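Local coordinates for protein beta-glucosidase (Saccharopolyspora erythraea D, PDB 5M6G) that probably hydrolyses terminal, non-reducing beta-D-glucosyl residues to release beta-D-glucose, as a two-domain, magnesium-containing member of glycosyl hydrolase family 3, at residues H145-G150 and L583-M588; G213-A218 and R269-V274; E217-G220 and S224-M227; F591-I596 and D600-L605. All coordinates share one frame; numbering follows the deposited sequence.

Contact 1: H145-G150 and L583-M588; sequences HNIGLG and LPMTWM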
loop_
_atom_site.group_PDB
_atom_site.type_symbol
_atom_site.label_atom_id
_atom_site.label_comp_id
_atom_site.label_asym_id
_atom_site.label_seq_id
_atom_site.Cartn_x
_atom_site.Cartn_y
_atom_site.Cartn_z
ATOM N N HIS A 145 -0.261 0.433 -8.242
ATOM C CA HIS A 145 0.522 0.512 -7.020
ATOM C C HIS A 145 1.334 1.810 -6.991
ATOM O O HIS A 145 1.489 2.515 -8.000
ATOM C CB HIS A 145 1.437 -0.705 -6.877
ATOM C CG HIS A 145 0.793 -1.870 -6.184
ATOM N ND1 HIS A 145 0.299 -1.797 -4.895
ATOM C CD2 HIS A 145 0.556 -3.136 -6.606
ATOM C CE1 HIS A 145 -0.195 -2.973 -4.548
ATOM N NE2 HIS A 145 -0.060 -3.802 -5.573
ATOM N N ASN A 146 1.854 2.112 -5.800
ATOM C CA ASN A 146 2.456 3.416 -5.532
ATOM C C ASN A 146 3.577 3.771 -6.511
ATOM O O ASN A 146 3.713 4.940 -6.894
ATOM C CB ASN A 146 2.983 3.461 -4.092
ATOM C CG ASN A 146 1.877 3.696 -3.083
ATOM O OD1 ASN A 146 0.748 3.985 -3.459
ATOM N ND2 ASN A 146 2.202 3.595 -1.792
ATOM N N ILE A 147 4.403 2.804 -6.912
ATOM C CA ILE A 147 5.542 3.158 -7.760
ATOM C C ILE A 147 5.054 3.783 -9.067
ATOM O O ILE A 147 5.557 4.829 -9.493
ATOM C CB ILE A 147 6.467 1.942 -7.990
ATOM C CG1 ILE A 147 7.686 2.341 -8.833
ATOM C CG2 ILE A 147 5.731 0.770 -8.667
ATOM C CD1 ILE A 147 8.723 1.237 -8.979
ATOM N N GLY A 148 4.019 3.196 -9.685
ATOM C CA GLY A 148 3.441 3.806 -10.875
ATOM C C GLY A 148 2.779 5.140 -10.586
ATOM O O GLY A 148 2.876 6.076 -11.385
ATOM N N LEU A 149 2.101 5.251 -9.434
ATOM C CA LEU A 149 1.553 6.543 -9.033
ATOM C C LEU A 149 2.653 7.592 -8.899
ATOM O O LEU A 149 2.466 8.748 -9.295
ATOM C CB LEU A 149 0.770 6.401 -7.725
ATOM C CG LEU A 149 -0.461 5.480 -7.820
ATOM C CD1 LEU A 149 -1.302 5.528 -6.511
ATOM C CD2 LEU A 149 -1.351 5.799 -9.057
ATOM N N GLY A 150 3.809 7.212 -8.346
ATOM C CA GLY A 150 4.923 8.149 -8.287
ATOM C C GLY A 150 5.387 8.555 -9.671
ATOM O O GLY A 150 5.733 9.714 -9.911
ATOM N N LEU A 583 10.409 8.384 -14.698
ATOM C CA LEU A 583 10.935 7.382 -13.780
ATOM C C LEU A 583 10.974 7.891 -12.344
ATOM O O LEU A 583 11.606 8.926 -12.072
ATOM C CB LEU A 583 12.333 6.942 -14.191
ATOM C CG LEU A 583 12.427 5.967 -15.364
ATOM C CD1 LEU A 583 13.847 5.400 -15.453
ATOM C CD2 LEU A 583 11.407 4.841 -15.232
ATOM N N PRO A 584 10.335 7.195 -11.401
ATOM C CA PRO A 584 10.469 7.534 -9.981
ATOM C C PRO A 584 11.634 6.846 -9.286
ATOM O O PRO A 584 11.946 7.199 -8.141
ATOM C CB PRO A 584 9.129 7.045 -9.406
ATOM C CG PRO A 584 8.830 5.823 -10.242
ATOM C CD PRO A 584 9.280 6.187 -11.643
ATOM N N MET A 585 12.244 5.843 -9.922
ATOM C CA MET A 585 13.469 5.209 -9.450
ATOM C C MET A 585 14.497 5.276 -10.569
ATOM O O MET A 585 14.145 5.234 -11.751
ATOM C CB MET A 585 13.270 3.725 -9.046
ATOM C CG MET A 585 12.658 3.447 -7.657
ATOM S SD MET A 585 10.949 3.988 -7.560
ATOM C CE MET A 585 10.326 3.210 -6.056
ATOM N N THR A 586 15.768 5.377 -10.189
ATOM C CA THR A 586 16.856 5.289 -11.154
ATOM C C THR A 586 16.970 3.857 -11.680
ATOM O O THR A 586 16.923 2.896 -10.908
ATOM C CB THR A 586 18.164 5.731 -10.492
ATOM O OG1 THR A 586 18.074 7.115 -10.124
ATOM C CG2 THR A 586 19.330 5.551 -11.426
ATOM N N TRP A 587 17.125 3.703 -12.992
ATOM C CA TRP A 587 17.090 2.386 -13.625
ATOM C C TRP A 587 18.509 1.875 -13.863
ATOM O O TRP A 587 19.275 2.490 -14.613
ATOM C CB TRP A 587 16.312 2.440 -14.939
ATOM C CG TRP A 587 15.854 1.100 -15.422
ATOM C CD1 TRP A 587 16.639 0.029 -15.758
ATOM C CD2 TRP A 587 14.495 0.687 -15.641
ATOM N NE1 TRP A 587 15.847 -1.029 -16.169
ATOM C CE2 TRP A 587 14.529 -0.648 -16.102
ATOM C CE3 TRP A 587 13.253 1.316 -15.487
ATOM C CZ2 TRP A 587 13.373 -1.364 -16.402
ATOM C CZ3 TRP A 587 12.100 0.597 -15.793
ATOM C CH2 TRP A 587 12.170 -0.722 -16.246
ATOM N N MET A 588 18.824 0.713 -13.289
ATOM C CA MET A 588 20.190 0.193 -13.268
ATOM C C MET A 588 20.707 -0.171 -14.666
ATOM O O MET A 588 19.964 -0.657 -15.528
ATOM C CB MET A 588 20.253 -1.049 -12.375
ATOM C CG MET A 588 19.578 -2.276 -13.013
ATOM S SD MET A 588 19.237 -3.642 -11.908
ATOM C CE MET A 588 17.525 -3.307 -11.469
#
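Ile-147, in the first turn of helix 146-152, meets Pro-584 and Met-585 of an irregular loop, joining the TIM-barrel-type N-terminal domain of this family 3 glycosidase to its C-terminal domain. The contact is buried and apolar. Its reach comes from the isoleucine: CG1 stands opposite the backbone N (chi1 -178°) and CD1 continues the extended line (chi2 174°), so the long branch sticks out from the helix. Pro-584 lies across this branch at about a right angle. Its CG is 3.9 Å from Ile-147 CG1 and also sits 3.5 Å from Ile-147 O, leaning on the helix backbone. On the same ring, Pro-584 CB lies 4.0 Å from Gly-150 C, where the missing side chain lets the proline come in.

Met-585 meets the same long branch, its SD and CE both lying against CG1 and CD1. A bend at chi2 (67°) folds its thioether back toward the helix, so that the sulfur and the methyl end, not the chain between, do the touching. Strand 555-560 contributes Trp-560, whose side chain packs on both Ile-147 and Pro-584. His-145 stands at the N-cap position; its carbonyl accepts a helical bond from Leu-149 N, and its ring stacks on that of His-132. Thr-586 OG1 is hydrogen-bonded to OE2 of Glu-199, a ligand of a magnesium ion that lies about 4 Å from the Met-585 side chain. At the end of the Ile-147 branch, CD1 is 3.8 Å from Met-585 SD and 3.9 Å from Met-585 CE.

Contact 2: G213-A218 and R269-V274; sequences GLQGEA and RGVGSV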
loop_
_atom_site.group_PDB
_atom_site.type_symbol
_atom_site.label_atom_id
_atom_site.label_comp_id
_atom_site.label_asym_id
_atom_site.label_seq_id
_atom_site.Cartn_x
_atom_site.Cartn_y
_atom_site.Cartn_z
ATOM N N GLY A 213 -6.690 12.832 0.555
ATOM C CA GLY A 213 -7.800 12.200 -0.142
ATOM C C GLY A 213 -8.543 11.214 0.743
ATOM O O GLY A 213 -9.775 11.228 0.814
ATOM N N LEU A 214 -7.797 10.352 1.438
ATOM C CA LEU A 214 -8.411 9.348 2.299
ATOM C C LEU A 214 -9.202 9.999 3.426
ATOM O O LEU A 214 -10.346 9.618 3.701
ATOM C CB LEU A 214 -7.325 8.426 2.866
ATOM C CG LEU A 214 -6.731 7.352 1.947
ATOM C CD1 LEU A 214 -5.404 6.855 2.498
ATOM C CD2 LEU A 214 -7.721 6.196 1.823
ATOM N N GLN A 215 -8.601 10.989 4.094
ATOM C CA GLN A 215 -9.176 11.539 5.316
ATOM C C GLN A 215 -10.110 12.711 5.068
ATOM O O GLN A 215 -10.998 12.967 5.890
ATOM C CB GLN A 215 -8.065 11.994 6.273
ATOM C CG GLN A 215 -7.126 10.892 6.655
ATOM C CD GLN A 215 -6.273 11.224 7.868
ATOM O OE1 GLN A 215 -5.763 10.324 8.538
ATOM N NE2 GLN A 215 -6.102 12.515 8.149
ATOM N N GLY A 216 -9.933 13.426 3.965
ATOM C CA GLY A 216 -10.447 14.771 3.854
ATOM C C GLY A 216 -9.559 15.724 4.632
ATOM O O GLY A 216 -8.610 15.329 5.311
ATOM N N GLU A 217 -9.869 17.016 4.522
ATOM C CA GLU A 217 -9.087 18.015 5.248
ATOM C C GLU A 217 -9.138 17.770 6.751
ATOM O O GLU A 217 -8.131 17.912 7.451
ATOM C CB GLU A 217 -9.607 19.412 4.928
ATOM C CG GLU A 217 -8.816 20.523 5.574
ATOM C CD GLU A 217 -9.525 21.852 5.475
ATOM O OE1 GLU A 217 -8.906 22.880 5.817
ATOM O OE2 GLU A 217 -10.707 21.864 5.055
ATOM N N ALA A 218 -10.303 17.407 7.265
ATOM C CA ALA A 218 -10.474 17.112 8.678
ATOM C C ALA A 218 -10.992 15.688 8.802
ATOM O O ALA A 218 -12.027 15.350 8.219
ATOM C CB ALA A 218 -11.436 18.108 9.331
ATOM N N ARG A 269 -0.356 17.213 6.920
ATOM C CA ARG A 269 -1.671 17.003 6.328
ATOM C C ARG A 269 -2.678 16.427 7.306
ATOM O O ARG A 269 -3.849 16.266 6.939
ATOM C CB ARG A 269 -1.565 16.085 5.108
ATOM C CG ARG A 269 -0.917 16.745 3.922
ATOM C CD ARG A 269 -0.752 15.755 2.779
ATOM N NE ARG A 269 -0.087 16.364 1.634
ATOM C CZ ARG A 269 -0.722 17.067 0.702
ATOM N NH1 ARG A 269 -2.034 17.247 0.788
ATOM N NH2 ARG A 269 -0.046 17.586 -0.308
ATOM N N GLY A 270 -2.263 16.117 8.530
ATOM C CA GLY A 270 -3.186 15.632 9.536
ATOM C C GLY A 270 -3.347 14.133 9.597
ATOM O O GLY A 270 -4.375 13.666 10.092
ATOM N N VAL A 271 -2.361 13.364 9.122
ATOM C CA VAL A 271 -2.480 11.906 9.112
ATOM C C VAL A 271 -2.862 11.421 10.505
ATOM O O VAL A 271 -2.296 11.861 11.511
ATOM C CB VAL A 271 -1.172 11.266 8.602
ATOM C CG1 VAL A 271 -0.022 11.406 9.628
ATOM C CG2 VAL A 271 -1.406 9.817 8.227
ATOM N N GLY A 272 -3.859 10.537 10.573
ATOM C CA GLY A 272 -4.385 10.141 11.872
ATOM C C GLY A 272 -3.550 9.103 12.584
ATOM O O GLY A 272 -3.558 9.037 13.824
ATOM N N SER A 273 -2.805 8.300 11.828
ATOM C CA SER A 273 -2.065 7.171 12.373
ATOM C C SER A 273 -0.694 7.092 11.721
ATOM O O SER A 273 -0.515 7.507 10.578
ATOM C CB SER A 273 -2.819 5.852 12.142
ATOM O OG SER A 273 -2.160 4.777 12.779
ATOM N N VAL A 274 0.275 6.572 12.474
ATOM C CA VAL A 274 1.593 6.220 11.952
ATOM C C VAL A 274 1.880 4.784 12.371
ATOM O O VAL A 274 1.686 4.427 13.539
ATOM C CB VAL A 274 2.698 7.171 12.466
ATOM C CG1 VAL A 274 4.066 6.618 12.140
ATOM C CG2 VAL A 274 2.534 8.562 11.862
HETATM O O HOH W 1 -6.462 15.130 7.118
#
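Gln-215, the last residue of helix 209-215, spans to the Gly-270 to Gly-272 backbone with both ends of its amide. The chain is extended beyond CG and brings the amide edge-on to the turn, O and N foremost. On the tight, buried side, OE1 accepts from Gly-272 N at 2.8 Å, with the donor in the carbonyl plane on a lone pair. The same oxygen takes a second bond from Ala-228 N, so two backbone N-H groups fix the rotation of the amide. Gly-272, lacking a side chain, allows its CA to within 3.6 Å of Gln-215 OE1.

The NE2 end faces the more open side, where Gly-270 is exposed and a water is bound. NE2 gives a nearly straight bond, 2.8 Å long, to Gly-270 O; the acceptor lies in the plane of the amide, but NE2 stands well above the carbonyl plane of Gly-270. Water 1 accepts from Gln-215 NE2 at 2.8 Å and sits between Gly-216 O and Arg-269 O. Both helix ends use a glycine with positive phi: Gly-216 follows helix 209-215, and Gly-270 ends helix 261-268 in a Schellman motif. The arrangement joins two successive alpha-to-beta connections of a TIM-barrel-type domain, those leading into the adjacent parallel strands 229-233 and 273-276.

Contact 3: E217-G220 and S224-M227; sequences EALG and SSVM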
loop_
_atom_site.group_PDB
_atom_site.type_symbol
_atom_site.label_atom_id
_atom_site.label_comp_id
_atom_site.label_asym_id
_atom_site.label_seq_id
_atom_site.Cartn_x
_atom_site.Cartn_y
_atom_site.Cartn_z
ATOM N N GLU A 217 -9.869 17.016 4.522
ATOM C CA GLU A 217 -9.087 18.015 5.248
ATOM C C GLU A 217 -9.138 17.770 6.751
ATOM O O GLU A 217 -8.131 17.912 7.451
ATOM C CB GLU A 217 -9.607 19.412 4.928
ATOM C CG GLU A 217 -8.816 20.523 5.574
ATOM C CD GLU A 217 -9.525 21.852 5.475
ATOM O OE1 GLU A 217 -8.906 22.880 5.817
ATOM O OE2 GLU A 217 -10.707 21.864 5.055
ATOM N N ALA A 218 -10.303 17.407 7.265
ATOM C CA ALA A 218 -10.474 17.112 8.678
ATOM C C ALA A 218 -10.992 15.688 8.802
ATOM O O ALA A 218 -12.027 15.350 8.219
ATOM C CB ALA A 218 -11.436 18.108 9.331
ATOM N N LEU A 219 -10.265 14.858 9.543
ATOM C CA LEU A 219 -10.718 13.499 9.802
ATOM C C LEU A 219 -12.138 13.520 10.360
ATOM O O LEU A 219 -12.445 14.284 11.281
ATOM C CB LEU A 219 -9.760 12.815 10.779
ATOM C CG LEU A 219 -9.870 11.307 10.906
ATOM C CD1 LEU A 219 -9.577 10.651 9.573
ATOM C CD2 LEU A 219 -8.907 10.807 11.955
ATOM N N GLY A 220 -13.017 12.711 9.762
ATOM C CA GLY A 220 -14.397 12.603 10.194
ATOM C C GLY A 220 -15.356 13.647 9.648
ATOM O O GLY A 220 -16.552 13.580 9.955
ATOM N N SER A 224 -17.370 9.740 4.009
ATOM C CA SER A 224 -16.362 8.838 3.474
ATOM C C SER A 224 -14.976 9.096 4.052
ATOM O O SER A 224 -13.987 8.616 3.490
ATOM C CB SER A 224 -16.317 8.927 1.949
ATOM O OG SER A 224 -15.992 10.238 1.526
ATOM N N SER A 225 -14.874 9.845 5.150
ATOM C CA SER A 225 -13.575 10.037 5.783
ATOM C C SER A 225 -13.077 8.717 6.355
ATOM O O SER A 225 -13.770 8.065 7.139
ATOM C CB SER A 225 -13.639 11.090 6.889
ATOM O OG SER A 225 -12.329 11.364 7.371
ATOM N N VAL A 226 -11.867 8.334 5.967
ATOM C CA VAL A 226 -11.236 7.102 6.415
ATOM C C VAL A 226 -9.855 7.471 6.946
ATOM O O VAL A 226 -9.126 8.234 6.301
ATOM C CB VAL A 226 -11.138 6.075 5.269
ATOM C CG1 VAL A 226 -10.097 5.006 5.575
ATOM C CG2 VAL A 226 -12.515 5.460 4.981
ATOM N N MET A 227 -9.508 6.961 8.123
ATOM C CA MET A 227 -8.221 7.325 8.699
ATOM C C MET A 227 -7.093 6.721 7.877
ATOM O O MET A 227 -7.153 5.559 7.464
ATOM C CB MET A 227 -8.118 6.875 10.157
ATOM C CG MET A 227 -6.810 7.309 10.813
ATOM S SD MET A 227 -6.844 7.214 12.620
ATOM C CE MET A 227 -6.883 5.451 12.873
#
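Gly-220 N meets the hydroxyl of Ser-225 in the loop that leads from helix 209-215 to strand 229-233 of the TIM-barrel-type domain. The bond from Gly-220 N to Ser-225 OG is 2.8 Å long and nearly straight. Ser-225 places its hydroxyl opposite its own backbone N (chi1 -173°), which directs it across the loop, while its CB comes within 3.4 Å of Gly-220 N. Gly-220 has positive phi and offers only its backbone.

Next to this polar bridge lies Leu-219, whose CD1 methyl does most of the apolar touching. It rests 3.6 Å from Ser-225 OG and 3.7 Å from Met-227 CA, wedged between the serine and the methionine backbone, so the hydroxyl is flanked by a methyl.

Further out, Ser-225 OG has a second bond, given to Gln-215 O; the hydroxyl thus ties the helix end to the loop, accepting from Gly-220 N and donating to Gln-215 O. A backbone bond between Leu-214 and Val-226 runs alongside. Met-227 is held by backbone bonds to Asp-175, a magnesium ligand, and to Ser-177, while Lys-376 of helix 363-379 packs on both Leu-219 and Met-227. Extended through chi1 and chi2 (-177° and 164°), the methionine brings its SD to 4.2 Å from Leu-219 CD2.

Contact 4: F591-I596 and D600-L605; sequences FDQLPI and DGQDPL. With MG (magnesium ion), chain D.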
loop_
_atom_site.group_PDB
_atom_site.type_symbol
_atom_site.label_atom_id
_atom_site.label_comp_id
_atom_site.label_asym_id
_atom_site.label_seq_id
_atom_site.Cartn_x
_atom_site.Cartn_y
_atom_site.Cartn_z
ATOM N N PHE A 591 22.604 -5.066 -12.198
ATOM C CA PHE A 591 22.277 -5.465 -10.832
ATOM C C PHE A 591 23.405 -5.126 -9.854
ATOM O O PHE A 591 23.149 -4.840 -8.675
ATOM C CB PHE A 591 21.983 -6.965 -10.833
ATOM C CG PHE A 591 21.469 -7.491 -9.541
ATOM C CD1 PHE A 591 20.127 -7.319 -9.193
ATOM C CD2 PHE A 591 22.309 -8.186 -8.681
ATOM C CE1 PHE A 591 19.638 -7.816 -7.995
ATOM C CE2 PHE A 591 21.833 -8.684 -7.480
ATOM C CZ PHE A 591 20.485 -8.505 -7.138
ATOM N N ASP A 592 24.657 -5.135 -10.327
ATOM C CA ASP A 592 25.808 -4.851 -9.477
ATOM C C ASP A 592 25.825 -3.420 -8.948
ATOM O O ASP A 592 26.580 -3.132 -8.014
ATOM C CB ASP A 592 27.107 -5.123 -10.248
ATOM C CG ASP A 592 27.316 -6.599 -10.542
ATOM O OD1 ASP A 592 26.624 -7.432 -9.917
ATOM O OD2 ASP A 592 28.177 -6.931 -11.388
ATOM N N GLN A 593 25.039 -2.517 -9.533
ATOM C CA GLN A 593 24.981 -1.136 -9.064
ATOM C C GLN A 593 24.026 -0.942 -7.897
ATOM O O GLN A 593 24.075 0.112 -7.249
ATOM C CB GLN A 593 24.539 -0.197 -10.186
ATOM C CG GLN A 593 25.543 -0.005 -11.335
ATOM C CD GLN A 593 24.898 0.695 -12.517
ATOM O OE1 GLN A 593 23.794 0.332 -12.938
ATOM N NE2 GLN A 593 25.558 1.724 -13.033
ATOM N N LEU A 594 23.132 -1.891 -7.639
ATOM C CA LEU A 594 22.188 -1.715 -6.543
ATOM C C LEU A 594 22.938 -1.658 -5.214
ATOM O O LEU A 594 23.883 -2.418 -5.002
ATOM C CB LEU A 594 21.152 -2.840 -6.518
ATOM C CG LEU A 594 20.364 -3.022 -7.807
ATOM C CD1 LEU A 594 19.230 -4.001 -7.561
ATOM C CD2 LEU A 594 19.840 -1.669 -8.280
ATOM N N PRO A 595 22.531 -0.742 -4.318
ATOM C CA PRO A 595 21.473 0.257 -4.536
ATOM C C PRO A 595 21.921 1.405 -5.443
ATOM O O PRO A 595 23.049 1.886 -5.287
ATOM C CB PRO A 595 21.193 0.772 -3.122
ATOM C CG PRO A 595 22.540 0.633 -2.426
ATOM C CD PRO A 595 23.089 -0.663 -2.952
ATOM N N ILE A 596 21.072 1.836 -6.380
ATOM C CA ILE A 596 21.395 2.959 -7.254
ATOM C C ILE A 596 20.344 4.040 -7.062
ATOM O O ILE A 596 19.136 3.759 -7.061
ATOM C CB ILE A 596 21.511 2.533 -8.731
ATOM C CG1 ILE A 596 21.970 3.725 -9.581
ATOM C CG2 ILE A 596 20.203 1.910 -9.245
ATOM C CD1 ILE A 596 22.464 3.342 -10.976
ATOM N N ASP A 600 24.016 9.593 -6.763
ATOM C CA ASP A 600 25.065 8.778 -6.163
ATOM C C ASP A 600 26.290 8.618 -7.061
ATOM O O ASP A 600 27.192 7.857 -6.706
ATOM C CB ASP A 600 24.523 7.402 -5.758
ATOM C CG ASP A 600 24.209 6.495 -6.946
ATOM O OD1 ASP A 600 24.430 6.889 -8.125
ATOM O OD2 ASP A 600 23.724 5.362 -6.677
ATOM N N GLY A 601 26.341 9.300 -8.206
ATOM C CA GLY A 601 27.503 9.231 -9.077
ATOM C C GLY A 601 27.549 8.045 -10.020
ATOM O O GLY A 601 28.361 8.052 -10.955
ATOM N N GLN A 602 26.717 7.025 -9.815
ATOM C CA GLN A 602 26.695 5.892 -10.729
ATOM C C GLN A 602 26.009 6.276 -12.040
ATOM O O GLN A 602 25.143 7.156 -12.086
ATOM C CB GLN A 602 25.987 4.698 -10.086
ATOM C CG GLN A 602 26.661 4.213 -8.829
ATOM C CD GLN A 602 26.174 2.859 -8.395
ATOM O OE1 GLN A 602 26.793 1.843 -8.701
ATOM N NE2 GLN A 602 25.072 2.831 -7.649
ATOM N N ASP A 603 26.417 5.600 -13.118
ATOM C CA ASP A 603 25.920 5.883 -14.456
ATOM C C ASP A 603 24.751 4.948 -14.753
ATOM O O ASP A 603 24.979 3.757 -15.019
ATOM C CB ASP A 603 27.033 5.691 -15.482
ATOM C CG ASP A 603 26.686 6.257 -16.849
ATOM O OD1 ASP A 603 25.501 6.246 -17.226
ATOM O OD2 ASP A 603 27.609 6.722 -17.556
ATOM N N PRO A 604 23.510 5.422 -14.741
ATOM C CA PRO A 604 22.374 4.515 -14.896
ATOM C C PRO A 604 22.017 4.282 -16.360
ATOM O O PRO A 604 22.404 5.037 -17.252
ATOM C CB PRO A 604 21.244 5.272 -14.181
ATOM C CG PRO A 604 21.519 6.697 -14.538
ATOM C CD PRO A 604 23.063 6.815 -14.550
ATOM N N LEU A 605 21.252 3.209 -16.590
ATOM C CA LEU A 605 20.653 3.001 -17.909
ATOM C C LEU A 605 19.680 4.128 -18.242
ATOM O O LEU A 605 19.727 4.697 -19.338
ATOM C CB LEU A 605 19.945 1.646 -17.965
ATOM C CG LEU A 605 19.349 1.268 -19.321
ATOM C CD1 LEU A 605 20.472 1.109 -20.360
ATOM C CD2 LEU A 605 18.529 -0.009 -19.217
HETATM MG MG MG D . 16.912 3.868 -6.430
HETATM O O HOH W 2 22.703 4.727 -3.989
HETATM O O HOH W 3 15.422 2.669 -5.332
HETATM O O HOH W 4 16.594 2.489 -8.225
#
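Gln-593 and Gln-602 both set CG opposite their carbonyl carbon (chi1 -69° and -61°) and then run extended, so the two side chains slide past each other in opposite directions, each amide reaching a backbone carbonyl of the opposite segment. Their amide planes stand 71° apart. Gln-602 NE2 gives a 2.9 Å bond to Gln-593 O, in the carbonyl plane on a lone pair; in return Gln-593 NE2 donates to Asp-603 O, also at 2.9 Å but from above that carbonyl plane. Between them the aliphatic part of Gln-593 lies on the other amide, CB 3.4 Å from Gln-602 OE1.

A second, very straight bond from Gln-602 NE2 goes to Asp-600 OD2 at 3.0 Å, and a weak one reaches the carbonyl O of Pro-595, a residue that follows a cis peptide bond. Asp-600 OD1 accepts from Gln-602 N, forming an Asx turn that joins Asp-600 to the glutamine two residues on. Water 2 donates to both Pro-595 O and Asp-600 OD2. Ile-596 supplies the apolar filling, with CD1 3.9 Å from Pro-604 CB. Beyond the two segments, Arg-589 holds Asp-603 by a salt bridge and Gln-593 OE1 through its backbone N. The whole loop presents Ile-596 O, 2.3 Å from the magnesium ion, which is completed by Glu-199, Asn-597 and waters 3 and 4: a metal site shared between the two domains.

Overall arrangement
Contact 1 is buried, contact 2 largely so, contact 3 partly, and contact 4 lies at the surface. Contacts 2 and 3 start from the same segment at the end of helix 209-215, sharing Glu-217 and Ala-218, and contact 2 ties it to the next helix-strand link; they touch through Gln-215 and Ser-225, and both rely on side-chain bonds to backbone atoms. Contacts 1 and 4 also adjoin, Thr-586 and Trp-587 packing on Pro-604, and sit near one magnesium ion ligated by Glu-199. Their chemistry differs: contact 1 joins the domains by apolar packing alone, whereas contact 4 is a polar network with a bridging water and a small apolar patch. Contacts 3 and 4 lie about 41 Å apart, centre to centre.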